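PDB 4AN8: CRISPR-associated protein CasA/Cse1 from Thermus thermophilus, which forms part of the Cascade ribonucleoprotein complex of type I-E CRISPR systems, which probably protect the bacterium against viruses, plasmids and other mobile genetic elements. Local coordinates for residues I19-G24 and V28-G33; V55-L60 and Q197-T202. One frame throughout, in Å; residues are numbered along the deposited sequence.

Contact 1: I19-G24 and V28-G33; sequences IPVLKG and VEVGIG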
# COMPACT_ATOMS: atom_id res chain seq x y z
N ILE A 19 3.19 -7.46 17.60
CA ILE A 19 3.01 -7.73 16.18
C ILE A 19 2.00 -8.87 16.01
O ILE A 19 2.27 -10.02 16.39
CB ILE A 19 4.35 -8.11 15.51
CG1 ILE A 19 5.41 -7.02 15.72
CG2 ILE A 19 4.17 -8.40 14.02
CD1 ILE A 19 6.78 -7.42 15.24
N PRO A 20 0.81 -8.57 15.46
CA PRO A 20 -0.21 -9.61 15.32
C PRO A 20 0.07 -10.53 14.14
O PRO A 20 0.01 -10.08 12.99
CB PRO A 20 -1.50 -8.82 15.07
CG PRO A 20 -1.07 -7.37 14.86
CD PRO A 20 0.42 -7.32 14.80
N VAL A 21 0.34 -11.81 14.40
CA VAL A 21 0.58 -12.77 13.33
C VAL A 21 -0.35 -13.98 13.43
O VAL A 21 -0.72 -14.41 14.52
CB VAL A 21 2.06 -13.28 13.34
CG1 VAL A 21 3.04 -12.18 12.94
CG2 VAL A 21 2.41 -13.82 14.72
N LEU A 22 -0.72 -14.56 12.30
CA LEU A 22 -1.55 -15.75 12.29
C LEU A 22 -0.68 -16.98 12.51
O LEU A 22 0.30 -17.21 11.80
CB LEU A 22 -2.31 -15.84 10.96
CG LEU A 22 -3.59 -16.66 10.84
CD1 LEU A 22 -4.61 -16.27 11.89
CD2 LEU A 22 -4.16 -16.47 9.45
N LYS A 23 -1.02 -17.77 13.53
CA LYS A 23 -0.27 -18.98 13.82
C LYS A 23 -1.23 -20.10 14.17
O LYS A 23 -2.02 -19.99 15.10
CB LYS A 23 0.67 -18.75 14.99
CG LYS A 23 1.52 -19.96 15.29
CD LYS A 23 2.54 -19.68 16.38
CE LYS A 23 3.58 -20.80 16.43
NZ LYS A 23 4.30 -20.84 17.74
N GLY A 24 -1.17 -21.19 13.41
CA GLY A 24 -2.09 -22.30 13.61
C GLY A 24 -3.53 -21.84 13.62
O GLY A 24 -4.33 -22.33 14.42
N VAL A 28 -1.81 -14.37 17.35
CA VAL A 28 -1.01 -14.16 18.55
C VAL A 28 -0.15 -12.93 18.32
O VAL A 28 -0.10 -12.42 17.21
CB VAL A 28 -0.11 -15.38 18.88
CG1 VAL A 28 -0.96 -16.55 19.27
CG2 VAL A 28 0.74 -15.75 17.69
N GLU A 29 0.50 -12.43 19.36
CA GLU A 29 1.35 -11.27 19.19
C GLU A 29 2.77 -11.61 19.62
O GLU A 29 2.99 -12.27 20.65
CB GLU A 29 0.78 -10.03 19.91
CG GLU A 29 -0.54 -9.55 19.28
CD GLU A 29 -1.07 -8.23 19.86
OE1 GLU A 29 -0.39 -7.63 20.72
OE2 GLU A 29 -2.16 -7.79 19.46
N VAL A 30 3.71 -11.18 18.79
CA VAL A 30 5.11 -11.45 18.99
C VAL A 30 5.92 -10.15 18.88
O VAL A 30 5.39 -9.10 18.45
CB VAL A 30 5.61 -12.45 17.91
CG1 VAL A 30 4.78 -13.75 17.99
CG2 VAL A 30 5.53 -11.83 16.50
N GLY A 31 7.18 -10.21 19.29
CA GLY A 31 8.08 -9.09 19.16
C GLY A 31 8.88 -9.27 17.89
O GLY A 31 8.73 -10.28 17.19
N ILE A 32 9.74 -8.30 17.59
CA ILE A 32 10.52 -8.31 16.37
C ILE A 32 11.44 -9.52 16.30
O ILE A 32 11.57 -10.13 15.24
CB ILE A 32 11.33 -7.01 16.24
CG1 ILE A 32 10.39 -5.83 15.98
CG2 ILE A 32 12.39 -7.12 15.14
CD1 ILE A 32 11.06 -4.47 16.15
N GLY A 33 12.08 -9.89 17.41
CA GLY A 33 12.98 -11.03 17.41
C GLY A 33 12.33 -12.32 16.92
O GLY A 33 12.82 -12.97 16.00
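Ile19 and Val30, Pro20 and Glu29, and Val21 and Val28 pair across two antiparallel strands, whose axes make an angle of 129°, the mark of a strongly twisted hairpin. The outer pairs are hydrogen-bonded in both directions: Ile19 N donates to Val30 O over 2.9 Å and Val21 N to Val28 O over 2.9 Å, and the reverse bonds, Val30 N to Ile19 O and Val28 N to Val21 O, complete each pair. Between them sits the non-hydrogen-bonded pair, where Glu29 CA approaches Ile19 O at 3.2 Å in a CA-H...O contact. Proline suits this place because the pairing asks for no N-H from it; its neighbour here is the CG of Glu29. The face carrying Ile19, Val21, Val28 and Val30 is built from beta-branched apolar residues. Val21 CG2 meets Val28 CG2 at 3.9 Å and Val30 CG1 at 4.0 Å, one methyl serving both valines across the strands. Ile19 has its CG1 branch beside the backbone N (chi1 -56°), and the extended chain carries CD1 past Gly31 to Ile32 CG1, 4.0 Å away. Gly31 is the N-cap of the next helix. Strand 44-45 flanks strand 19-23 on its other edge, making the arrangement a beta hairpin within a three-stranded antiparallel sheet.

Contact 2: V55-L60 and Q197-T202; sequences VLHRLL and QNLLET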
# COMPACT_ATOMS: atom_id res chain seq x y z
N VAL A 55 3.27 -1.08 7.43
CA VAL A 55 4.39 -0.59 8.24
C VAL A 55 5.06 -1.68 9.06
O VAL A 55 6.27 -1.63 9.25
CB VAL A 55 4.03 0.58 9.17
CG1 VAL A 55 3.61 1.76 8.38
CG2 VAL A 55 2.97 0.18 10.21
N LEU A 56 4.31 -2.69 9.50
CA LEU A 56 4.92 -3.79 10.23
C LEU A 56 5.93 -4.54 9.34
O LEU A 56 7.05 -4.83 9.78
CB LEU A 56 3.88 -4.72 10.84
CG LEU A 56 2.98 -4.11 11.94
CD1 LEU A 56 1.76 -5.00 12.27
CD2 LEU A 56 3.78 -3.83 13.18
N HIS A 57 5.56 -4.81 8.09
CA HIS A 57 6.50 -5.39 7.14
C HIS A 57 7.69 -4.48 6.88
O HIS A 57 8.81 -4.97 6.78
CB HIS A 57 5.86 -5.69 5.78
CG HIS A 57 4.95 -6.87 5.80
ND1 HIS A 57 3.59 -6.75 6.02
CD2 HIS A 57 5.20 -8.19 5.66
CE1 HIS A 57 3.05 -7.96 6.00
NE2 HIS A 57 4.00 -8.84 5.77
N ARG A 58 7.46 -3.17 6.75
CA ARG A 58 8.56 -2.24 6.43
C ARG A 58 9.57 -2.11 7.57
O ARG A 58 10.77 -2.02 7.32
CB ARG A 58 8.05 -0.86 5.97
CG ARG A 58 7.19 -0.92 4.70
CD ARG A 58 6.25 0.30 4.54
NE ARG A 58 6.99 1.55 4.36
CZ ARG A 58 7.54 1.92 3.20
NH1 ARG A 58 7.43 1.14 2.14
NH2 ARG A 58 8.21 3.07 3.12
N LEU A 59 9.09 -2.10 8.80
CA LEU A 59 9.97 -2.15 9.97
C LEU A 59 10.81 -3.46 10.00
O LEU A 59 12.03 -3.43 10.18
CB LEU A 59 9.16 -1.98 11.24
CG LEU A 59 9.97 -2.05 12.54
CD1 LEU A 59 11.10 -1.01 12.54
CD2 LEU A 59 9.07 -1.86 13.80
N LEU A 60 10.16 -4.61 9.79
CA LEU A 60 10.89 -5.88 9.77
C LEU A 60 11.95 -5.89 8.67
O LEU A 60 13.08 -6.33 8.89
CB LEU A 60 9.95 -7.08 9.57
CG LEU A 60 9.00 -7.31 10.75
CD1 LEU A 60 8.15 -8.53 10.52
CD2 LEU A 60 9.77 -7.40 12.07
N GLN A 197 3.41 -17.92 1.38
CA GLN A 197 2.52 -18.78 2.16
C GLN A 197 2.81 -18.71 3.65
O GLN A 197 2.05 -19.21 4.47
CB GLN A 197 2.56 -20.23 1.67
CG GLN A 197 1.89 -20.42 0.33
CD GLN A 197 1.12 -21.73 0.24
OE1 GLN A 197 1.70 -22.77 -0.09
NE2 GLN A 197 -0.18 -21.68 0.53
N ASN A 198 3.94 -18.11 4.00
CA ASN A 198 4.21 -17.79 5.39
C ASN A 198 4.97 -16.48 5.43
O ASN A 198 5.34 -15.94 4.39
CB ASN A 198 4.98 -18.91 6.10
CG ASN A 198 6.24 -19.31 5.36
OD1 ASN A 198 7.09 -18.49 5.06
ND2 ASN A 198 6.37 -20.60 5.08
N LEU A 199 5.19 -15.99 6.64
CA LEU A 199 5.83 -14.71 6.83
C LEU A 199 7.26 -14.73 6.31
O LEU A 199 7.75 -13.72 5.79
CB LEU A 199 5.80 -14.33 8.33
CG LEU A 199 6.40 -12.94 8.65
CD1 LEU A 199 5.74 -11.81 7.80
CD2 LEU A 199 6.35 -12.63 10.16
N LEU A 200 7.96 -15.86 6.46
CA LEU A 200 9.30 -15.94 5.89
C LEU A 200 9.27 -15.68 4.40
O LEU A 200 10.05 -14.86 3.90
CB LEU A 200 9.96 -17.30 6.14
CG LEU A 200 11.29 -17.50 5.42
CD1 LEU A 200 12.32 -16.61 6.04
CD2 LEU A 200 11.73 -18.96 5.53
N GLU A 201 8.38 -16.34 3.68
CA GLU A 201 8.32 -16.17 2.23
C GLU A 201 8.01 -14.71 1.89
O GLU A 201 8.63 -14.12 0.99
CB GLU A 201 7.29 -17.10 1.60
CG GLU A 201 7.65 -18.58 1.75
CD GLU A 201 6.65 -19.55 1.09
OE1 GLU A 201 5.59 -19.14 0.57
OE2 GLU A 201 6.94 -20.76 1.11
N THR A 202 7.05 -14.14 2.62
CA THR A 202 6.63 -12.78 2.35
C THR A 202 7.80 -11.81 2.53
O THR A 202 8.11 -11.06 1.61
CB THR A 202 5.40 -12.39 3.19
OG1 THR A 202 4.30 -13.21 2.80
CG2 THR A 202 5.04 -10.90 2.96
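His57 reaches from the middle of its helix to Leu199 and Thr202, in the first turn of the helix beginning at Leu199. Its CG lies beside the backbone N (chi1 -74°), and the imidazole presents its NE2 and CD2 to the other helix. Thr202 CG2 sits 3.6 Å from His57 NE2 and 3.8 Å from His57 CD2, the two side chains crossing at about a right angle. Leu199 CD1 comes to 4.0 Å of the same NE2, approaching the ring obliquely. The near side of the ring is tied to its own helix, since ND1 donates a hydrogen bond to the carbonyl O of Glu53, and this bond limits rotation of the imidazole. One turn after His57, Leu60 points toward the partner segment and touches more loosely, its CD1 lying 4.5 Å from Leu199 CD2. Leucine suits both ends of this meeting, its two branches letting Leu199 turn one methyl to the histidine and the other to Leu60. Threonine is equally apt at 202: its OG1 is hydrogen-bonded to Gly196 N, while the methyl is turned to the ring. The start of this second helix is secured by Asn198, the N-cap, whose OD1 accepts from Glu201 N at 2.9 Å. The chemistry is therefore that of a small, buried van der Waals junction between two helices, in which methyls meet the imidazole NE2 and CD2: no hydrogen bond crosses it, while His57 ND1 and Thr202 OG1 are bonded to Glu53 O and Gly196 N.

How the contacts relate
Contacts 1 and 2 follow one another along the chain, with centres about 11 Å apart, and helix 50-67 joins them. It packs against the hairpin through Pro20 CD and Leu56 CD1, 3.7 Å apart, and against the start of the helix that follows it through Ile32 CD1 and Leu59 CD2, 4.0 Å apart, while His57 and Leu60 on the same helix serve contact 2. Ile45, on the strand beside the hairpin, is common ground: it touches Ile19 and Val21 of contact 1 and His57 and Leu60 of contact 2. Phe42 makes a second bridge, packing on Val21 and sharing a backbone hydrogen bond with Leu199. Helix 50-67 thus touches both the hairpin and helix 199-206.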